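Local coordinates for protein aminotransferase, class III (Deinococcus radiodurans, PDB 3I4J) that probably transfers amino groups between amino donors and keto acids using pyridoxal phosphate, at residues 79-84 with 235-240; 119-124 with 224-229; 123-128 with 180-185; 310-313 with 317-320. The protein carries 1 engineered substitution. One frame throughout, in Å; residues are numbered along the deposited sequence.

The four contacts fall into two neighbourhoods of one chain, on the pattern of a fold-type I aminotransferase. Contacts 1 and 4 lie with centres 9 Å apart and touch: R80 NH2 of contact 1 makes a salt bridge to D311 OD1 of contact 4 at 2.7 Å, and F84 packs on L310 and T319. Contacts 2 and 3 share K123 and V124 of strand 123-127 in the large mixed sheet; their centres are 10 Å apart, and A224 packs on L183. The two groups are well separated, with about 25 Å between the centres of contacts 1 and 2 and 35 Å between those of contacts 3 and 4.

Contact 1: residues 79-84 with 235-240; sequences GRLARF and SGMGRC
M237 of segment 235-240 pushes its thioether toward L81 and F84 on helix 72-84, and it does so from a type I' beta turn running from G236 to R239. The turn belongs to the long excursion between strands 227-231 and 256-259 of the mixed sheet. At the start of the segment, S235 bonds through its hydroxyl to E232, back toward strand 227-231. G236 then opens the turn; its carbonyl receives a weak bond from R239 N.

M237 takes the second place, with the positive phi that this turn type requires. The bend at chi2 sets its sulfur against the helix side chains, and chi3 turns the terminal methyl. M237 SD stands beside the F84 ring, 82° off the ring normal and 5.5 Å from its centroid. This is a Met-aromatic contact made at the edge, with M237 SD nearest to F84 CE2 at 4.3 Å. L259 of strand 256-259 touches both M237 and L81.

G238 comes third, again with positive phi. A beta carbon at its backbone angles would jam against the carbonyl oxygen of M237, reason enough for a glycine. R239 closes the turn and sends its guanidinium the other way, to N42 OD1 and to the carbonyls of L351 and P405.

On the helix side, L81 has CG anti to the backbone N (chi1 176°), which carries its end nearer the turn. The leucine and methionine side chains cross at about a right angle, and L81 CD1 meets M237 SD at 3.8 Å.

Contact 2: residues 119-124 with 224-229; sequences PGRFKV and AGIIFI
R121 reaches from the loop ahead of strand 123-127 to A224 O, the carbonyl of the last residue of helix 213-224. An extended chain from CG to NE carries the guanidinium across to the helix end. Two nitrogens converge on the one oxygen. R121 NH2 makes the firmer bond to A224 O, 3.0 Å, with the nitrogen in the carbonyl plane; R121 NH1 adds a weak one at 3.4 Å. The oxygen lies near the guanidinium edge but tilted 26° out of its plane, which fits N-H angles well short of straight.

G225 O approaches differently, above one face of the same group and over its centre, 3.8 Å from the plane. I226 crosses the arginine at about a right angle, and I226 CG2, anti to the carbonyl carbon, comes within 3.6 Å of R121 NH1.

The strongest polar partner of R121 is E118, a salt bridge through NE, and NH1 also bonds V191 O of strand 191-196. With a leucine here, A224 O would probably lose both its guanidinium donors, V191 O the bond from NH1, and E118 its opposite charge.

G225 has positive phi, 77°, and a beta carbon on it would crowd R121 NH2. It is the C-prime residue of a Schellman motif, in which I226 N bonds back to C221 O. That motif ends the helix of a beta-alpha-beta unit, where the chain coming from strand 191-196 turns into the parallel strand 227-231.

Contact 3: residues 123-128 with 180-185; sequences KVITRV and RALLER
I125 of strand 123-127 meets L182 and L183 of helix 178-186 with both of its branches. I125 CG2 touches L182 CD2 at 3.6 Å, and the isoleucine's other tip, CD1, lies 4.0 Å from the same L182 CD2. These two side chains reach toward each other tip to tip; a chi1 of 177° turns L182 CG away from its own amide nitrogen and aims CD2 at the strand. L183 comes in across the isoleucine at about a right angle, and L183 CD2 rests 3.9 Å from I125 CD1. L183 leaves the helix pointing across rather than at the strand, and its end swings in.

All three side chains are buried, forming the seam by which a helix covers one face of the mixed alpha/beta sheet. The connection from strand 162-163 to strand 191-196 passes over strand 123-127, which lies between them in the sheet, and helix 178-186 is part of that crossing.

Outward from this first shell, I125 also packs on V191 and F194 of strand 191-196 and on L163 of strand 162-163. L183 leans against V191 and, on helix 213-224, against I220 and A224. Polar links frame the apolar seam: K123 NZ bridges to E186 just past the end of segment 180-185, and R180 pairs with E177 and with E223 of helix 213-224.

Contact 4: residues 310-313 with 317-320; sequences LDIV and DLTG
V313 O, in the last turn of helix 300-315, takes the amide N of L318 at 3.0 Å in a fairly straight bond. This is a bond of a Schellman motif: D317, with positive phi, turns the chain out of one helix and is at the same time the N-cap of the next. The side chain of D317 does the capping. A trans chi1 (-176°) swings the carboxylate over the new helix, where D317 OD1 accepts from G320 N at 3.2 Å. The amide comes from above the carboxylate plane, 64° out of it. A beta carbon on G320 would clash with the other carboxylate oxygen.

L318 folds back over the end of the first helix. Its CG is anti to the carbonyl carbon, and the branch runs beside V313, where L318 CD1 lies 4.0 Å from V313 CA. In V313, CG1 stands opposite the backbone N (chi1 170°), leaving V313 CG2 to face L318 CD1 at 4.3 Å. L318 CD1 also faces I312 CG2 at 4.4 Å, a loose apolar clasp closing the turn. A water bridges the joint, donating to V313 O and accepting from T319 N.

Around this corner, V313 and T319 pack on F84 of helix 72-84, while I312 rests on E49 and V50 of helix 48-60. I43, in a loop, touches I312, V313 and L318, so the bend between helices 300-315 and 318-339 is wedged among two further helices and that loop.

Contact 1: residues 79-84 with 235-240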
loop_
_atom_site.group_PDB
_atom_site.type_symbol
_atom_site.label_atom_id
_atom_site.label_comp_id
_atom_site.label_asym_id
_atom_site.label_seq_id
_atom_site.Cartn_x
_atom_site.Cartn_y
_atom_site.Cartn_z
ATOM N N GLY C 79 12.573 15.224 -8.382
ATOM C CA GLY C 79 13.228 16.524 -8.356
ATOM C C GLY C 79 12.278 17.642 -7.962
ATOM O O GLY C 79 12.619 18.499 -7.138
ATOM N N ARG C 80 11.083 17.631 -8.541
ATOM C CA ARG C 80 10.080 18.643 -8.250
ATOM C C ARG C 80 9.694 18.629 -6.777
ATOM O O ARG C 80 9.597 19.677 -6.141
ATOM C CB ARG C 80 8.834 18.416 -9.110
ATOM C CG ARG C 80 8.974 18.910 -10.548
ATOM C CD ARG C 80 8.921 20.434 -10.600
ATOM N NE ARG C 80 7.676 20.945 -10.032
ATOM C CZ ARG C 80 6.482 20.819 -10.601
ATOM N NH1 ARG C 80 6.361 20.205 -11.770
ATOM N NH2 ARG C 80 5.399 21.284 -9.990
ATOM N N LEU C 81 9.477 17.436 -6.240
ATOM C CA LEU C 81 9.091 17.293 -4.844
ATOM C C LEU C 81 10.204 17.753 -3.904
ATOM O O LEU C 81 9.955 18.512 -2.962
ATOM C CB LEU C 81 8.727 15.833 -4.551
ATOM C CG LEU C 81 8.389 15.482 -3.100
ATOM C CD1 LEU C 81 7.152 16.240 -2.655
ATOM C CD2 LEU C 81 8.162 13.979 -2.990
ATOM N N ALA C 82 11.424 17.292 -4.165
ATOM C CA ALA C 82 12.576 17.656 -3.349
ATOM C C ALA C 82 12.714 19.171 -3.243
ATOM O O ALA C 82 12.944 19.704 -2.156
ATOM C CB ALA C 82 13.849 17.059 -3.942
ATOM N N ARG C 83 12.565 19.862 -4.370
ATOM C CA ARG C 83 12.682 21.318 -4.388
ATOM C C ARG C 83 11.544 22.012 -3.642
ATOM O O ARG C 83 11.769 22.978 -2.912
ATOM C CB ARG C 83 12.757 21.826 -5.835
ATOM C CG ARG C 83 14.065 21.472 -6.538
ATOM C CD ARG C 83 14.201 22.166 -7.893
ATOM N NE ARG C 83 13.339 21.601 -8.931
ATOM C CZ ARG C 83 13.566 20.449 -9.558
ATOM N NH1 ARG C 83 14.635 19.719 -9.258
ATOM N NH2 ARG C 83 12.731 20.033 -10.503
ATOM N N PHE C 84 10.321 21.518 -3.817
ATOM C CA PHE C 84 9.171 22.113 -3.147
ATOM C C PHE C 84 9.325 22.132 -1.630
ATOM O O PHE C 84 9.102 23.163 -0.990
ATOM C CB PHE C 84 7.881 21.358 -3.496
ATOM C CG PHE C 84 6.689 21.801 -2.689
ATOM C CD1 PHE C 84 6.183 23.093 -2.820
ATOM C CD2 PHE C 84 6.104 20.943 -1.759
ATOM C CE1 PHE C 84 5.119 23.524 -2.034
ATOM C CE2 PHE C 84 5.039 21.365 -0.967
ATOM C CZ PHE C 84 4.543 22.657 -1.101
ATOM N N SER C 235 1.399 15.911 8.686
ATOM C CA SER C 235 1.725 17.334 8.767
ATOM C C SER C 235 2.400 17.953 7.554
ATOM O O SER C 235 2.544 19.179 7.486
ATOM C CB SER C 235 2.623 17.580 9.978
ATOM O OG SER C 235 3.881 16.942 9.794
ATOM N N GLY C 236 2.821 17.122 6.605
ATOM C CA GLY C 236 3.513 17.640 5.440
ATOM C C GLY C 236 2.683 18.144 4.274
ATOM O O GLY C 236 1.452 18.168 4.315
ATOM N N MET C 237 3.397 18.568 3.235
ATOM C CA MET C 237 2.826 19.075 1.994
ATOM C C MET C 237 1.866 20.261 2.111
ATOM O O MET C 237 0.822 20.294 1.457
ATOM C CB MET C 237 2.168 17.923 1.217
ATOM C CG MET C 237 3.135 16.765 0.882
ATOM S SD MET C 237 4.737 17.244 0.126
ATOM C CE MET C 237 5.779 17.185 1.544
ATOM N N GLY C 238 2.237 21.236 2.940
ATOM C CA GLY C 238 1.429 22.434 3.108
ATOM C C GLY C 238 0.364 22.411 4.185
ATOM O O GLY C 238 -0.148 23.461 4.577
ATOM N N ARG C 239 0.030 21.217 4.659
ATOM C CA ARG C 239 -0.987 21.019 5.686
ATOM C C ARG C 239 -0.872 22.013 6.850
ATOM O O ARG C 239 -1.865 22.608 7.279
ATOM C CB ARG C 239 -0.876 19.587 6.221
ATOM C CG ARG C 239 -2.009 19.126 7.117
ATOM C CD ARG C 239 -3.186 18.618 6.286
ATOM N NE ARG C 239 -4.376 19.353 6.646
ATOM C CZ ARG C 239 -5.543 19.287 6.025
ATOM N NH1 ARG C 239 -5.729 18.498 4.968
ATOM N NH2 ARG C 239 -6.525 20.048 6.464
ATOM N N CYS C 240 0.342 22.188 7.358
ATOM C CA CYS C 240 0.569 23.079 8.487
ATOM C C CYS C 240 1.072 24.474 8.123
ATOM O O CYS C 240 1.729 25.128 8.935
ATOM C CB CYS C 240 1.536 22.417 9.470
ATOM S SG CYS C 240 0.843 20.955 10.298
#

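Contact 2: residues 119-124 with 224-229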
loop_
_atom_site.group_PDB
_atom_site.type_symbol
_atom_site.label_atom_id
_atom_site.label_comp_id
_atom_site.label_asym_id
_atom_site.label_seq_id
_atom_site.Cartn_x
_atom_site.Cartn_y
_atom_site.Cartn_z
ATOM N N PRO C 119 27.345 -1.136 14.138
ATOM C CA PRO C 119 26.175 -1.987 14.372
ATOM C C PRO C 119 25.605 -1.877 15.782
ATOM O O PRO C 119 24.520 -2.388 16.059
ATOM C CB PRO C 119 26.703 -3.385 14.056
ATOM C CG PRO C 119 28.133 -3.298 14.498
ATOM C CD PRO C 119 28.556 -1.959 13.940
ATOM N N GLY C 120 26.339 -1.216 16.672
ATOM C CA GLY C 120 25.859 -1.050 18.029
ATOM C C GLY C 120 24.686 -0.083 18.107
ATOM O O GLY C 120 23.939 -0.088 19.081
ATOM N N ARG C 121 24.519 0.745 17.077
ATOM C CA ARG C 121 23.427 1.725 17.036
ATOM C C ARG C 121 22.169 1.079 16.456
ATOM O O ARG C 121 22.062 0.906 15.239
ATOM C CB ARG C 121 23.823 2.917 16.164
ATOM C CG ARG C 121 24.952 3.790 16.721
ATOM C CD ARG C 121 25.258 4.910 15.735
ATOM N NE ARG C 121 26.245 5.879 16.212
ATOM C CZ ARG C 121 25.983 6.870 17.059
ATOM N NH1 ARG C 121 24.759 7.036 17.539
ATOM N NH2 ARG C 121 26.949 7.710 17.417
ATOM N N PHE C 122 21.212 0.745 17.318
ATOM C CA PHE C 122 19.988 0.084 16.869
ATOM C C PHE C 122 18.687 0.678 17.405
ATOM O O PHE C 122 17.618 0.438 16.844
ATOM C CB PHE C 122 20.051 -1.398 17.247
ATOM C CG PHE C 122 19.891 -1.664 18.719
ATOM C CD1 PHE C 122 18.652 -2.016 19.250
ATOM C CD2 PHE C 122 20.979 -1.562 19.580
ATOM C CE1 PHE C 122 18.500 -2.262 20.611
ATOM C CE2 PHE C 122 20.841 -1.805 20.949
ATOM C CZ PHE C 122 19.601 -2.157 21.467
ATOM N N LYS C 123 18.770 1.443 18.486
ATOM C CA LYS C 123 17.572 2.022 19.083
ATOM C C LYS C 123 16.938 3.149 18.281
ATOM O O LYS C 123 17.626 3.976 17.683
ATOM C CB LYS C 123 17.880 2.525 20.496
ATOM C CG LYS C 123 18.400 1.438 21.421
ATOM C CD LYS C 123 18.865 2.003 22.757
ATOM C CE LYS C 123 19.422 0.903 23.649
ATOM N NZ LYS C 123 19.974 1.441 24.946
ATOM N N VAL C 124 15.607 3.167 18.267
ATOM C CA VAL C 124 14.870 4.211 17.576
ATOM C C VAL C 124 14.009 4.905 18.619
ATOM O O VAL C 124 13.030 4.351 19.107
ATOM C CB VAL C 124 13.954 3.655 16.466
ATOM C CG1 VAL C 124 13.198 4.806 15.802
ATOM C CG2 VAL C 124 14.781 2.902 15.428
ATOM N N ALA C 224 25.029 13.775 18.829
ATOM C CA ALA C 224 24.981 12.350 19.137
ATOM C C ALA C 224 25.255 11.456 17.928
ATOM O O ALA C 224 25.546 10.274 18.087
ATOM C CB ALA C 224 23.617 11.996 19.753
ATOM N N GLY C 225 25.157 12.019 16.729
ATOM C CA GLY C 225 25.399 11.242 15.527
ATOM C C GLY C 225 24.243 10.323 15.163
ATOM O O GLY C 225 24.450 9.306 14.503
ATOM N N ILE C 226 23.032 10.673 15.593
ATOM C CA ILE C 226 21.858 9.856 15.278
ATOM C C ILE C 226 21.037 10.467 14.142
ATOM O O ILE C 226 21.099 11.669 13.888
ATOM C CB ILE C 226 20.945 9.649 16.518
ATOM C CG1 ILE C 226 20.344 10.984 16.974
ATOM C CG2 ILE C 226 21.752 8.977 17.634
ATOM C CD1 ILE C 226 19.293 10.855 18.076
ATOM N N ILE C 227 20.281 9.623 13.449
ATOM C CA ILE C 227 19.452 10.061 12.333
ATOM C C ILE C 227 18.157 10.696 12.835
ATOM O O ILE C 227 17.437 10.098 13.632
ATOM C CB ILE C 227 19.089 8.862 11.413
ATOM C CG1 ILE C 227 20.355 8.302 10.751
ATOM C CG2 ILE C 227 18.080 9.292 10.357
ATOM C CD1 ILE C 227 21.010 9.251 9.773
ATOM N N PHE C 228 17.872 11.909 12.372
ATOM C CA PHE C 228 16.653 12.607 12.760
ATOM C C PHE C 228 15.610 12.360 11.667
ATOM O O PHE C 228 15.774 12.770 10.510
ATOM C CB PHE C 228 16.947 14.105 12.934
ATOM C CG PHE C 228 15.739 14.948 13.262
ATOM C CD1 PHE C 228 14.607 14.399 13.866
ATOM C CD2 PHE C 228 15.759 16.316 13.005
ATOM C CE1 PHE C 228 13.519 15.206 14.206
ATOM C CE2 PHE C 228 14.679 17.128 13.340
ATOM C CZ PHE C 228 13.556 16.572 13.943
ATOM N N ILE C 229 14.551 11.645 12.036
ATOM C CA ILE C 229 13.486 11.322 11.094
ATOM C C ILE C 229 12.254 12.151 11.419
ATOM O O ILE C 229 11.761 12.110 12.539
ATOM C CB ILE C 229 13.091 9.825 11.181
ATOM C CG1 ILE C 229 14.320 8.938 10.951
ATOM C CG2 ILE C 229 12.020 9.510 10.142
ATOM C CD1 ILE C 229 14.084 7.459 11.253
#

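Contact 3: residues 123-128 with 180-185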
loop_
_atom_site.group_PDB
_atom_site.type_symbol
_atom_site.label_atom_id
_atom_site.label_comp_id
_atom_site.label_asym_id
_atom_site.label_seq_id
_atom_site.Cartn_x
_atom_site.Cartn_y
_atom_site.Cartn_z
ATOM N N LYS C 123 18.770 1.443 18.486
ATOM C CA LYS C 123 17.572 2.022 19.083
ATOM C C LYS C 123 16.938 3.149 18.281
ATOM O O LYS C 123 17.626 3.976 17.683
ATOM C CB LYS C 123 17.880 2.525 20.496
ATOM C CG LYS C 123 18.400 1.438 21.421
ATOM C CD LYS C 123 18.865 2.003 22.757
ATOM C CE LYS C 123 19.422 0.903 23.649
ATOM N NZ LYS C 123 19.974 1.441 24.946
ATOM N N VAL C 124 15.607 3.167 18.267
ATOM C CA VAL C 124 14.870 4.211 17.576
ATOM C C VAL C 124 14.009 4.905 18.619
ATOM O O VAL C 124 13.030 4.351 19.107
ATOM C CB VAL C 124 13.954 3.655 16.466
ATOM C CG1 VAL C 124 13.198 4.806 15.802
ATOM C CG2 VAL C 124 14.781 2.902 15.428
ATOM N N ILE C 125 14.406 6.114 18.989
ATOM C CA ILE C 125 13.657 6.869 19.972
ATOM C C ILE C 125 12.422 7.472 19.328
ATOM O O ILE C 125 12.505 8.039 18.240
ATOM C CB ILE C 125 14.493 8.028 20.551
ATOM C CG1 ILE C 125 15.730 7.471 21.259
ATOM C CG2 ILE C 125 13.637 8.861 21.514
ATOM C CD1 ILE C 125 16.723 8.529 21.692
ATOM N N THR C 126 11.277 7.311 19.987
ATOM C CA THR C 126 10.037 7.911 19.526
ATOM C C THR C 126 9.486 8.677 20.724
ATOM O O THR C 126 9.961 8.511 21.845
ATOM C CB THR C 126 9.013 6.871 18.996
ATOM O OG1 THR C 126 8.756 5.878 19.992
ATOM C CG2 THR C 126 9.560 6.209 17.729
ATOM N N ARG C 127 8.479 9.501 20.495
ATOM C CA ARG C 127 7.948 10.345 21.557
ATOM C C ARG C 127 6.486 10.101 21.909
ATOM O O ARG C 127 5.650 9.911 21.028
ATOM C CB ARG C 127 8.143 11.802 21.128
ATOM C CG ARG C 127 7.841 12.865 22.165
ATOM C CD ARG C 127 8.028 14.244 21.521
ATOM N NE ARG C 127 7.121 14.403 20.384
ATOM C CZ ARG C 127 7.238 15.331 19.439
ATOM N NH1 ARG C 127 8.230 16.210 19.476
ATOM N NH2 ARG C 127 6.359 15.373 18.445
ATOM N N VAL C 128 6.191 10.112 23.205
ATOM C CA VAL C 128 4.827 9.933 23.686
ATOM C C VAL C 128 4.012 11.088 23.095
ATOM O O VAL C 128 4.480 12.229 23.056
ATOM C CB VAL C 128 4.770 10.005 25.235
ATOM C CG1 VAL C 128 3.330 9.912 25.715
ATOM C CG2 VAL C 128 5.603 8.886 25.846
ATOM N N ARG C 180 18.484 14.893 25.200
ATOM C CA ARG C 180 19.858 14.650 25.612
ATOM C C ARG C 180 19.838 13.738 26.838
ATOM O O ARG C 180 20.618 12.795 26.928
ATOM C CB ARG C 180 20.581 15.955 25.966
ATOM C CG ARG C 180 22.072 15.742 26.241
ATOM C CD ARG C 180 22.709 16.960 26.902
ATOM N NE ARG C 180 22.481 18.180 26.136
ATOM C CZ ARG C 180 23.225 18.583 25.109
ATOM N NH1 ARG C 180 24.268 17.867 24.709
ATOM N NH2 ARG C 180 22.919 19.707 24.480
ATOM N N ALA C 181 18.925 14.018 27.766
ATOM C CA ALA C 181 18.800 13.228 28.987
ATOM C C ALA C 181 18.515 11.759 28.678
ATOM O O ALA C 181 19.092 10.862 29.295
ATOM C CB ALA C 181 17.691 13.805 29.875
ATOM N N LEU C 182 17.619 11.516 27.727
ATOM C CA LEU C 182 17.279 10.146 27.350
ATOM C C LEU C 182 18.478 9.468 26.694
ATOM O O LEU C 182 18.781 8.305 26.963
ATOM C CB LEU C 182 16.086 10.138 26.385
ATOM C CG LEU C 182 15.684 8.755 25.854
ATOM C CD1 LEU C 182 15.453 7.811 27.017
ATOM C CD2 LEU C 182 14.422 8.872 25.002
ATOM N N LEU C 183 19.164 10.200 25.828
ATOM C CA LEU C 183 20.327 9.660 25.146
ATOM C C LEU C 183 21.391 9.255 26.158
ATOM O O LEU C 183 22.009 8.198 26.033
ATOM C CB LEU C 183 20.891 10.691 24.168
ATOM C CG LEU C 183 20.146 10.783 22.833
ATOM C CD1 LEU C 183 20.570 12.035 22.081
ATOM C CD2 LEU C 183 20.439 9.535 22.007
ATOM N N GLU C 184 21.581 10.089 27.175
ATOM C CA GLU C 184 22.577 9.813 28.202
ATOM C C GLU C 184 22.291 8.525 28.960
ATOM O O GLU C 184 23.207 7.753 29.240
ATOM C CB GLU C 184 22.660 10.983 29.187
ATOM C CG GLU C 184 23.003 12.308 28.529
ATOM C CD GLU C 184 22.987 13.475 29.498
ATOM O OE1 GLU C 184 22.026 13.578 30.295
ATOM O OE2 GLU C 184 23.929 14.297 29.453
ATOM N N ARG C 185 21.025 8.280 29.283
ATOM C CA ARG C 185 20.687 7.070 30.021
ATOM C C ARG C 185 20.613 5.829 29.133
ATOM O O ARG C 185 20.804 4.711 29.611
ATOM C CB ARG C 185 19.377 7.257 30.793
ATOM C CG ARG C 185 18.111 7.137 29.977
ATOM C CD ARG C 185 16.908 7.540 30.822
ATOM N NE ARG C 185 16.946 6.942 32.155
ATOM C CZ ARG C 185 16.831 5.640 32.402
ATOM N NH1 ARG C 185 16.668 4.781 31.404
ATOM N NH2 ARG C 185 16.884 5.197 33.650
#

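Contact 4: residues 310-313 with 317-320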
loop_
_atom_site.group_PDB
_atom_site.type_symbol
_atom_site.label_atom_id
_atom_site.label_comp_id
_atom_site.label_asym_id
_atom_site.label_seq_id
_atom_site.Cartn_x
_atom_site.Cartn_y
_atom_site.Cartn_z
ATOM N N LEU C 310 1.102 18.288 -6.978
ATOM C CA LEU C 310 2.138 19.251 -6.627
ATOM C C LEU C 310 2.001 20.525 -7.467
ATOM O O LEU C 310 2.151 21.633 -6.945
ATOM C CB LEU C 310 3.525 18.635 -6.815
ATOM C CG LEU C 310 4.719 19.525 -6.456
ATOM C CD1 LEU C 310 4.622 19.984 -4.999
ATOM C CD2 LEU C 310 6.010 18.758 -6.698
ATOM N N ASP C 311 1.714 20.374 -8.760
ATOM C CA ASP C 311 1.540 21.537 -9.635
ATOM C C ASP C 311 0.469 22.462 -9.065
ATOM O O ASP C 311 0.621 23.684 -9.057
ATOM C CB ASP C 311 1.096 21.124 -11.048
ATOM C CG ASP C 311 2.188 20.430 -11.841
ATOM O OD1 ASP C 311 3.375 20.755 -11.660
ATOM O OD2 ASP C 311 1.848 19.567 -12.675
ATOM N N ILE C 312 -0.621 21.860 -8.600
ATOM C CA ILE C 312 -1.743 22.594 -8.032
ATOM C C ILE C 312 -1.389 23.253 -6.698
ATOM O O ILE C 312 -1.712 24.423 -6.466
ATOM C CB ILE C 312 -2.944 21.646 -7.847
ATOM C CG1 ILE C 312 -3.424 21.171 -9.222
ATOM C CG2 ILE C 312 -4.062 22.340 -7.084
ATOM C CD1 ILE C 312 -4.476 20.075 -9.174
ATOM N N VAL C 313 -0.723 22.499 -5.828
ATOM C CA VAL C 313 -0.317 23.008 -4.524
ATOM C C VAL C 313 0.548 24.257 -4.689
ATOM O O VAL C 313 0.395 25.230 -3.951
ATOM C CB VAL C 313 0.465 21.923 -3.739
ATOM C CG1 VAL C 313 1.107 22.521 -2.489
ATOM C CG2 VAL C 313 -0.481 20.785 -3.357
ATOM N N ASP C 317 -0.769 28.124 -4.406
ATOM C CA ASP C 317 -0.122 28.488 -3.144
ATOM C C ASP C 317 -0.984 28.021 -1.978
ATOM O O ASP C 317 -1.382 28.804 -1.113
ATOM C CB ASP C 317 0.105 30.005 -3.060
ATOM C CG ASP C 317 0.862 30.415 -1.802
ATOM O OD1 ASP C 317 1.640 29.588 -1.277
ATOM O OD2 ASP C 317 0.698 31.572 -1.345
ATOM N N LEU C 318 -1.275 26.728 -1.966
ATOM C CA LEU C 318 -2.097 26.162 -0.915
ATOM C C LEU C 318 -1.372 26.167 0.426
ATOM O O LEU C 318 -2.001 26.062 1.473
ATOM C CB LEU C 318 -2.545 24.744 -1.304
ATOM C CG LEU C 318 -3.468 24.688 -2.531
ATOM C CD1 LEU C 318 -3.944 23.267 -2.749
ATOM C CD2 LEU C 318 -4.667 25.608 -2.331
ATOM N N THR C 319 -0.050 26.300 0.398
ATOM C CA THR C 319 0.717 26.354 1.638
ATOM C C THR C 319 0.373 27.689 2.304
ATOM O O THR C 319 0.153 27.764 3.519
ATOM C CB THR C 319 2.231 26.292 1.363
ATOM O OG1 THR C 319 2.563 25.026 0.770
ATOM C CG2 THR C 319 3.012 26.463 2.653
ATOM N N GLY C 320 0.314 28.739 1.489
ATOM C CA GLY C 320 -0.025 30.060 1.994
ATOM C C GLY C 320 -1.482 30.098 2.407
ATOM O O GLY C 320 -1.849 30.759 3.380
HETATM O O HOH W 1 2.114 25.869 -1.835
#